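Local coordinates for alcohol dehydrogenase superfamily protein (PDB 3GAZ), which probably acts as an NADP-dependent oxidoreductase of the medium-chain dehydrogenase/reductase type, although its substrate is not established, at residues Gln147-Gly151 with Ala173-Arg177; Thr137-Leu142 with Asp218-Asp222. All coordinates share one frame; numbering follows the deposited sequence.

Contact 1 of 2, residues Gln147-Gly151 with Ala173-Arg177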
ATOM      1  N   GLN A 147     -26.227  -9.252  11.126  1.00 23.59           N
ATOM      2  CA  GLN A 147     -27.096 -10.306  10.615  1.00 25.19           C
ATOM      3  C   GLN A 147     -28.562  -9.886  10.706  1.00 25.71           C
ATOM      4  O   GLN A 147     -29.394 -10.622  11.242  1.00 27.24           O
ATOM      5  CB  GLN A 147     -26.889 -11.599  11.412  1.00 27.36           C
ATOM      6  CG  GLN A 147     -25.554 -12.283  11.157  1.00 32.93           C
ATOM      7  CD  GLN A 147     -24.698 -12.378  12.403  1.00 37.26           C
ATOM      8  OE1 GLN A 147     -25.093 -12.993  13.398  1.00 40.32           O
ATOM      9  NE2 GLN A 147     -23.518 -11.770  12.359  1.00 37.57           N
ATOM     10  N   VAL A 148     -28.871  -8.700  10.191  1.00 24.25           N
ATOM     11  CA  VAL A 148     -30.234  -8.187  10.226  1.00 22.15           C
ATOM     12  C   VAL A 148     -31.220  -9.277   9.811  1.00 23.21           C
ATOM     13  O   VAL A 148     -31.038  -9.936   8.784  1.00 23.12           O
ATOM     14  CB  VAL A 148     -30.387  -6.943   9.305  1.00 21.68           C
ATOM     15  CG1 VAL A 148     -30.153  -7.327   7.851  1.00 20.68           C
ATOM     16  CG2 VAL A 148     -31.761  -6.317   9.499  1.00 19.44           C
ATOM     17  N   GLN A 149     -32.253  -9.469  10.630  1.00 24.09           N
ATOM     18  CA  GLN A 149     -33.275 -10.487  10.391  1.00 25.50           C
ATOM     19  C   GLN A 149     -34.612  -9.899   9.941  1.00 25.22           C
ATOM     20  O   GLN A 149     -34.941  -8.747  10.235  1.00 23.16           O
ATOM     21  CB  GLN A 149     -33.532 -11.300  11.665  1.00 27.91           C
ATOM     22  CG  GLN A 149     -32.340 -12.063  12.224  1.00 33.06           C
ATOM     23  CD  GLN A 149     -31.842 -13.144  11.290  1.00 35.74           C
ATOM     24  OE1 GLN A 149     -31.089 -12.875  10.354  1.00 38.99           O
ATOM     25  NE2 GLN A 149     -32.269 -14.377  11.534  1.00 38.38           N
ATOM     26  N   ASP A 150     -35.389 -10.718   9.243  1.00 24.08           N
ATOM     27  CA  ASP A 150     -36.706 -10.316   8.769  1.00 25.15           C
ATOM     28  C   ASP A 150     -37.577  -9.926   9.965  1.00 22.96           C
ATOM     29  O   ASP A 150     -37.663 -10.664  10.943  1.00 22.80           O
ATOM     30  CB  ASP A 150     -37.351 -11.481   8.009  1.00 27.92           C
ATOM     31  CG  ASP A 150     -38.784 -11.201   7.619  1.00 31.51           C
ATOM     32  OD1 ASP A 150     -39.026 -10.240   6.857  1.00 33.74           O
ATOM     33  OD2 ASP A 150     -39.673 -11.944   8.081  1.00 35.06           O
ATOM     34  N   GLY A 151     -38.206  -8.759   9.896  1.00 21.65           N
ATOM     35  CA  GLY A 151     -39.062  -8.328  10.986  1.00 20.57           C
ATOM     36  C   GLY A 151     -38.422  -7.431  12.033  1.00 20.16           C
ATOM     37  O   GLY A 151     -39.125  -6.853  12.862  1.00 18.87           O
ATOM     38  N   ALA A 173     -34.969  -4.897   1.802  1.00 19.71           N
ATOM     39  CA  ALA A 173     -34.967  -6.117   1.008  1.00 21.27           C
ATOM     40  C   ALA A 173     -34.902  -7.359   1.892  1.00 21.45           C
ATOM     41  O   ALA A 173     -35.459  -8.398   1.548  1.00 21.90           O
ATOM     42  CB  ALA A 173     -33.791  -6.105   0.040  1.00 21.67           C
ATOM     43  N   ARG A 174     -34.233  -7.250   3.035  1.00 21.22           N
ATOM     44  CA  ARG A 174     -34.106  -8.391   3.933  1.00 23.41           C
ATOM     45  C   ARG A 174     -35.267  -8.549   4.915  1.00 22.93           C
ATOM     46  O   ARG A 174     -35.181  -9.326   5.868  1.00 21.27           O
ATOM     47  CB  ARG A 174     -32.771  -8.322   4.675  1.00 23.66           C
ATOM     48  CG  ARG A 174     -31.579  -8.339   3.723  1.00 28.03           C
ATOM     49  CD  ARG A 174     -30.253  -8.313   4.456  1.00 29.51           C
ATOM     50  NE  ARG A 174     -29.900  -9.606   5.037  1.00 32.48           N
ATOM     51  CZ  ARG A 174     -29.501 -10.665   4.337  1.00 32.66           C
ATOM     52  NH1 ARG A 174     -29.403 -10.597   3.016  1.00 34.00           N
ATOM     53  NH2 ARG A 174     -29.187 -11.792   4.961  1.00 34.68           N
ATOM     54  N   GLY A 175     -36.343  -7.802   4.677  1.00 22.77           N
ATOM     55  CA  GLY A 175     -37.535  -7.901   5.504  1.00 23.88           C
ATOM     56  C   GLY A 175     -37.661  -7.078   6.773  1.00 23.65           C
ATOM     57  O   GLY A 175     -38.620  -7.250   7.523  1.00 24.82           O
ATOM     58  N   ALA A 176     -36.723  -6.173   7.019  1.00 23.47           N
ATOM     59  CA  ALA A 176     -36.781  -5.363   8.230  1.00 22.43           C
ATOM     60  C   ALA A 176     -37.710  -4.164   8.099  1.00 22.58           C
ATOM     61  O   ALA A 176     -38.039  -3.737   6.995  1.00 23.15           O
ATOM     62  CB  ALA A 176     -35.380  -4.889   8.596  1.00 22.35           C
ATOM     63  N   ARG A 177     -38.145  -3.636   9.238  1.00 22.52           N
ATOM     64  CA  ARG A 177     -38.989  -2.451   9.256  1.00 23.57           C
ATOM     65  C   ARG A 177     -37.980  -1.330   9.427  1.00 21.87           C
ATOM     66  O   ARG A 177     -37.409  -1.154  10.505  1.00 21.83           O
ATOM     67  CB  ARG A 177     -39.965  -2.494  10.433  1.00 27.46           C
ATOM     68  CG  ARG A 177     -41.063  -3.530  10.262  1.00 33.91           C
ATOM     69  CD  ARG A 177     -42.274  -3.190  11.121  1.00 39.51           C
ATOM     70  NE  ARG A 177     -42.601  -1.765  11.051  1.00 45.21           N
ATOM     71  CZ  ARG A 177     -42.785  -1.083   9.921  1.00 46.70           C
ATOM     72  NH1 ARG A 177     -42.678  -1.689   8.745  1.00 48.09           N
ATOM     73  NH2 ARG A 177     -43.071   0.211   9.968  1.00 46.68           N
TER

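Contact 2 of 2, residues Thr137-Leu142 with Asp218-Asp222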
ATOM      1  N   THR A 137     -19.874  -1.319   2.547  1.00 11.91           N
ATOM      2  CA  THR A 137     -19.839  -0.771   3.894  1.00 14.10           C
ATOM      3  C   THR A 137     -21.165  -1.070   4.592  1.00 15.39           C
ATOM      4  O   THR A 137     -21.188  -1.562   5.723  1.00 15.13           O
ATOM      5  CB  THR A 137     -19.586   0.752   3.862  1.00 14.43           C
ATOM      6  OG1 THR A 137     -18.300   1.006   3.277  1.00 14.67           O
ATOM      7  CG2 THR A 137     -19.623   1.333   5.265  1.00 12.66           C
ATOM      8  N   ALA A 138     -22.269  -0.794   3.902  1.00 14.80           N
ATOM      9  CA  ALA A 138     -23.600  -1.040   4.448  1.00 13.46           C
ATOM     10  C   ALA A 138     -23.820  -2.522   4.740  1.00 13.57           C
ATOM     11  O   ALA A 138     -24.397  -2.888   5.770  1.00 14.50           O
ATOM     12  CB  ALA A 138     -24.659  -0.552   3.467  1.00 12.60           C
ATOM     13  N   TRP A 139     -23.354  -3.370   3.832  1.00 13.72           N
ATOM     14  CA  TRP A 139     -23.515  -4.815   3.971  1.00 13.73           C
ATOM     15  C   TRP A 139     -22.711  -5.414   5.125  1.00 15.11           C
ATOM     16  O   TRP A 139     -23.215  -6.271   5.861  1.00 14.41           O
ATOM     17  CB  TRP A 139     -23.124  -5.507   2.664  1.00 14.69           C
ATOM     18  CG  TRP A 139     -23.385  -6.982   2.657  1.00 16.08           C
ATOM     19  CD1 TRP A 139     -22.588  -7.966   3.172  1.00 16.30           C
ATOM     20  CD2 TRP A 139     -24.540  -7.639   2.122  1.00 17.14           C
ATOM     21  NE1 TRP A 139     -23.177  -9.199   2.987  1.00 18.12           N
ATOM     22  CE2 TRP A 139     -24.374  -9.026   2.344  1.00 17.56           C
ATOM     23  CE3 TRP A 139     -25.699  -7.190   1.473  1.00 17.67           C
ATOM     24  CZ2 TRP A 139     -25.329  -9.970   1.942  1.00 19.32           C
ATOM     25  CZ3 TRP A 139     -26.651  -8.131   1.072  1.00 18.41           C
ATOM     26  CH2 TRP A 139     -26.454  -9.505   1.308  1.00 18.51           C
ATOM     27  N   GLU A 140     -21.467  -4.978   5.291  1.00 14.11           N
ATOM     28  CA  GLU A 140     -20.652  -5.523   6.367  1.00 14.82           C
ATOM     29  C   GLU A 140     -21.275  -5.227   7.721  1.00 14.90           C
ATOM     30  O   GLU A 140     -21.176  -6.032   8.641  1.00 13.28           O
ATOM     31  CB  GLU A 140     -19.229  -4.961   6.323  1.00 17.08           C
ATOM     32  CG  GLU A 140     -18.506  -5.235   5.015  1.00 21.39           C
ATOM     33  CD  GLU A 140     -16.997  -5.155   5.149  1.00 25.15           C
ATOM     34  OE1 GLU A 140     -16.498  -4.241   5.846  1.00 23.70           O
ATOM     35  OE2 GLU A 140     -16.310  -6.008   4.544  1.00 28.79           O
ATOM     36  N   GLY A 141     -21.926  -4.073   7.834  1.00 13.84           N
ATOM     37  CA  GLY A 141     -22.542  -3.706   9.094  1.00 15.52           C
ATOM     38  C   GLY A 141     -23.866  -4.395   9.345  1.00 16.12           C
ATOM     39  O   GLY A 141     -24.087  -4.979  10.412  1.00 15.38           O
ATOM     40  N   LEU A 142     -24.746  -4.339   8.352  1.00 16.61           N
ATOM     41  CA  LEU A 142     -26.077  -4.925   8.457  1.00 17.12           C
ATOM     42  C   LEU A 142     -26.136  -6.445   8.413  1.00 18.13           C
ATOM     43  O   LEU A 142     -26.954  -7.052   9.105  1.00 16.76           O
ATOM     44  CB  LEU A 142     -26.977  -4.382   7.346  1.00 16.42           C
ATOM     45  CG  LEU A 142     -27.293  -2.887   7.335  1.00 17.04           C
ATOM     46  CD1 LEU A 142     -28.030  -2.542   6.042  1.00 13.88           C
ATOM     47  CD2 LEU A 142     -28.124  -2.525   8.556  1.00 18.38           C
ATOM     48  N   ASP A 218     -34.149  -2.623  17.184  1.00 14.69           N
ATOM     49  CA  ASP A 218     -33.320  -3.827  17.282  1.00 15.51           C
ATOM     50  C   ASP A 218     -31.911  -3.571  16.745  1.00 15.56           C
ATOM     51  O   ASP A 218     -30.920  -4.053  17.300  1.00 14.19           O
ATOM     52  CB  ASP A 218     -33.920  -4.982  16.476  1.00 14.83           C
ATOM     53  CG  ASP A 218     -35.282  -5.417  16.979  1.00 17.91           C
ATOM     54  OD1 ASP A 218     -35.441  -5.596  18.205  1.00 17.23           O
ATOM     55  OD2 ASP A 218     -36.189  -5.593  16.139  1.00 15.46           O
ATOM     56  N   LEU A 219     -31.834  -2.809  15.657  1.00 14.09           N
ATOM     57  CA  LEU A 219     -30.554  -2.514  15.020  1.00 15.35           C
ATOM     58  C   LEU A 219     -30.416  -1.044  14.624  1.00 14.43           C
ATOM     59  O   LEU A 219     -31.318  -0.477  14.016  1.00 16.63           O
ATOM     60  CB  LEU A 219     -30.404  -3.398  13.775  1.00 13.29           C
ATOM     61  CG  LEU A 219     -29.153  -3.283  12.899  1.00 15.87           C
ATOM     62  CD1 LEU A 219     -27.894  -3.554  13.725  1.00 13.77           C
ATOM     63  CD2 LEU A 219     -29.270  -4.290  11.755  1.00 16.45           C
ATOM     64  N   VAL A 220     -29.291  -0.429  14.984  1.00 14.49           N
ATOM     65  CA  VAL A 220     -29.039   0.967  14.626  1.00 12.26           C
ATOM     66  C   VAL A 220     -27.735   1.078  13.837  1.00 12.92           C
ATOM     67  O   VAL A 220     -26.683   0.639  14.302  1.00 11.83           O
ATOM     68  CB  VAL A 220     -28.913   1.876  15.867  1.00 12.28           C
ATOM     69  CG1 VAL A 220     -28.637   3.317  15.424  1.00  9.40           C
ATOM     70  CG2 VAL A 220     -30.196   1.819  16.706  1.00  7.43           C
ATOM     71  N   TYR A 221     -27.802   1.655  12.640  1.00 13.41           N
ATOM     72  CA  TYR A 221     -26.598   1.816  11.837  1.00 14.00           C
ATOM     73  C   TYR A 221     -26.192   3.283  11.761  1.00 14.84           C
ATOM     74  O   TYR A 221     -26.863   4.096  11.128  1.00 13.75           O
ATOM     75  CB  TYR A 221     -26.795   1.276  10.414  1.00 15.75           C
ATOM     76  CG  TYR A 221     -25.483   1.010   9.689  1.00 15.16           C
ATOM     77  CD1 TYR A 221     -24.441   1.937   9.730  1.00 17.25           C
ATOM     78  CD2 TYR A 221     -25.283  -0.168   8.975  1.00 14.01           C
ATOM     79  CE1 TYR A 221     -23.229   1.698   9.078  1.00 15.94           C
ATOM     80  CE2 TYR A 221     -24.073  -0.419   8.316  1.00 15.06           C
ATOM     81  CZ  TYR A 221     -23.051   0.519   8.374  1.00 15.43           C
ATOM     82  OH  TYR A 221     -21.853   0.282   7.735  1.00 14.24           O
ATOM     83  N   ASP A 222     -25.084   3.609  12.419  1.00 16.06           N
ATOM     84  CA  ASP A 222     -24.558   4.962  12.422  1.00 15.93           C
ATOM     85  C   ASP A 222     -23.644   5.151  11.218  1.00 17.70           C
ATOM     86  O   ASP A 222     -22.615   4.488  11.109  1.00 17.87           O
ATOM     87  CB  ASP A 222     -23.762   5.214  13.707  1.00 16.16           C
ATOM     88  CG  ASP A 222     -22.914   6.464  13.628  1.00 17.46           C
ATOM     89  OD1 ASP A 222     -23.421   7.496  13.144  1.00 17.49           O
ATOM     90  OD2 ASP A 222     -21.740   6.420  14.053  1.00 18.00           O
TER

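Contact 1 of 2, residues Gln147-Gly151 with Ala173-Arg177
With chi1 at 64°, V148 sets CG1 between its backbone N and carbonyl carbon and aims it at R174, while CG2, anti to the N, reaches A176. CG1 lies 3.5 Å from R174 CD and meets the guanidinium at its edge, in the plane of the group; the bend at chi3 (77°) past CD turns NE alongside the same methyl. R174 NE, buried here, has no polar partner in the model, and its nearest neighbour across the contact is V148 CG1. The other branch makes a looser apolar touch, V148 CG2 to A176 CB at 4.0 Å, and both residues also pack on V154 of strand 153-157. Two loops thus meet at one end of the parallel Rossmann-type sheet, each leading into a neighbouring strand, and helix 162-173 closes there with a Schellman motif whose C-prime residue is G175. The carbonyl of this same glycine takes the link to the other loop: G151 N to G175 O, 2.8 Å, with the N-H pointing well at the oxygen (156°) but from above the carbonyl plane. D150 CA touches R174 O at 3.4 Å, a CA-H...O contact. D150 OD1 sits 3.1 Å from G175 CA, and a side chain at G175 would run into this carboxylate.

Contact 2 of 2, residues Thr137-Leu142 with Asp218-Asp222
Helix 132-145 packs here against strand 217-222, an inner strand of the parallel sheet in the Rossmann-type domain, and Y221 reaches from the strand to the helix backbone. Y221 OH donates to T137 O at 2.8 Å, approaching from above the carbonyl plane, about 62° out of it. Within the helix, the same oxygen takes a weak bond from G141 N, 3.4 Å away; the helix widens into a pi-type turn at 140-142. Y221 has CG anti to its backbone N (chi1 -162°), which sends the ring from the strand to the helix; the axes of 137-142 and 219-222 approach to 9.8 Å and run roughly antiparallel (148°). Y221 CE2 comes 3.7 Å from G141 CA, where a side chain would collide with the ring. L142 crosses the tyrosine nearly at right angles, its CD2 at the ring edge, 3.7 Å from Y221 CD2. That methyl also meets L219 CD2 at 3.8 Å, joining both inward-pointing strand residues to the helix. A phenylalanine in place of Y221 would probably leave the buried T137 carbonyl without its hydroxyl donor. Nearby, T137 CG2 touches Y221 OH at 3.5 Å, while T137 OG1 is hydrogen-bonded to L133 O and T268 OG1.

In the fold
Contacts 1 and 2 have centres about 11 Å apart and are joined along the chain, where helix 132-145 runs out into the loop 147-151. At the end of that helix, V148 N lies 2.8 Å from L142 O, a probable hydrogen bond. V148 CB also packs 3.8 Å from L219 CD2, linking contact 1 to the strand of contact 2, and R174 NH1 lies 3.6 Å from W139 CH2 on the side of the helix away from strand 217-222. Contact 2 is the deeper, about 12 Å from the chain centre against about 20 Å for contact 1. The A138 side chain lies near, without touching, a glycine-rich GxGxxG-like segment that may be part of the cofactor site, as in Rossmann-type domains; separately, the T137 side chain is about 9 Å from a bound calcium ion.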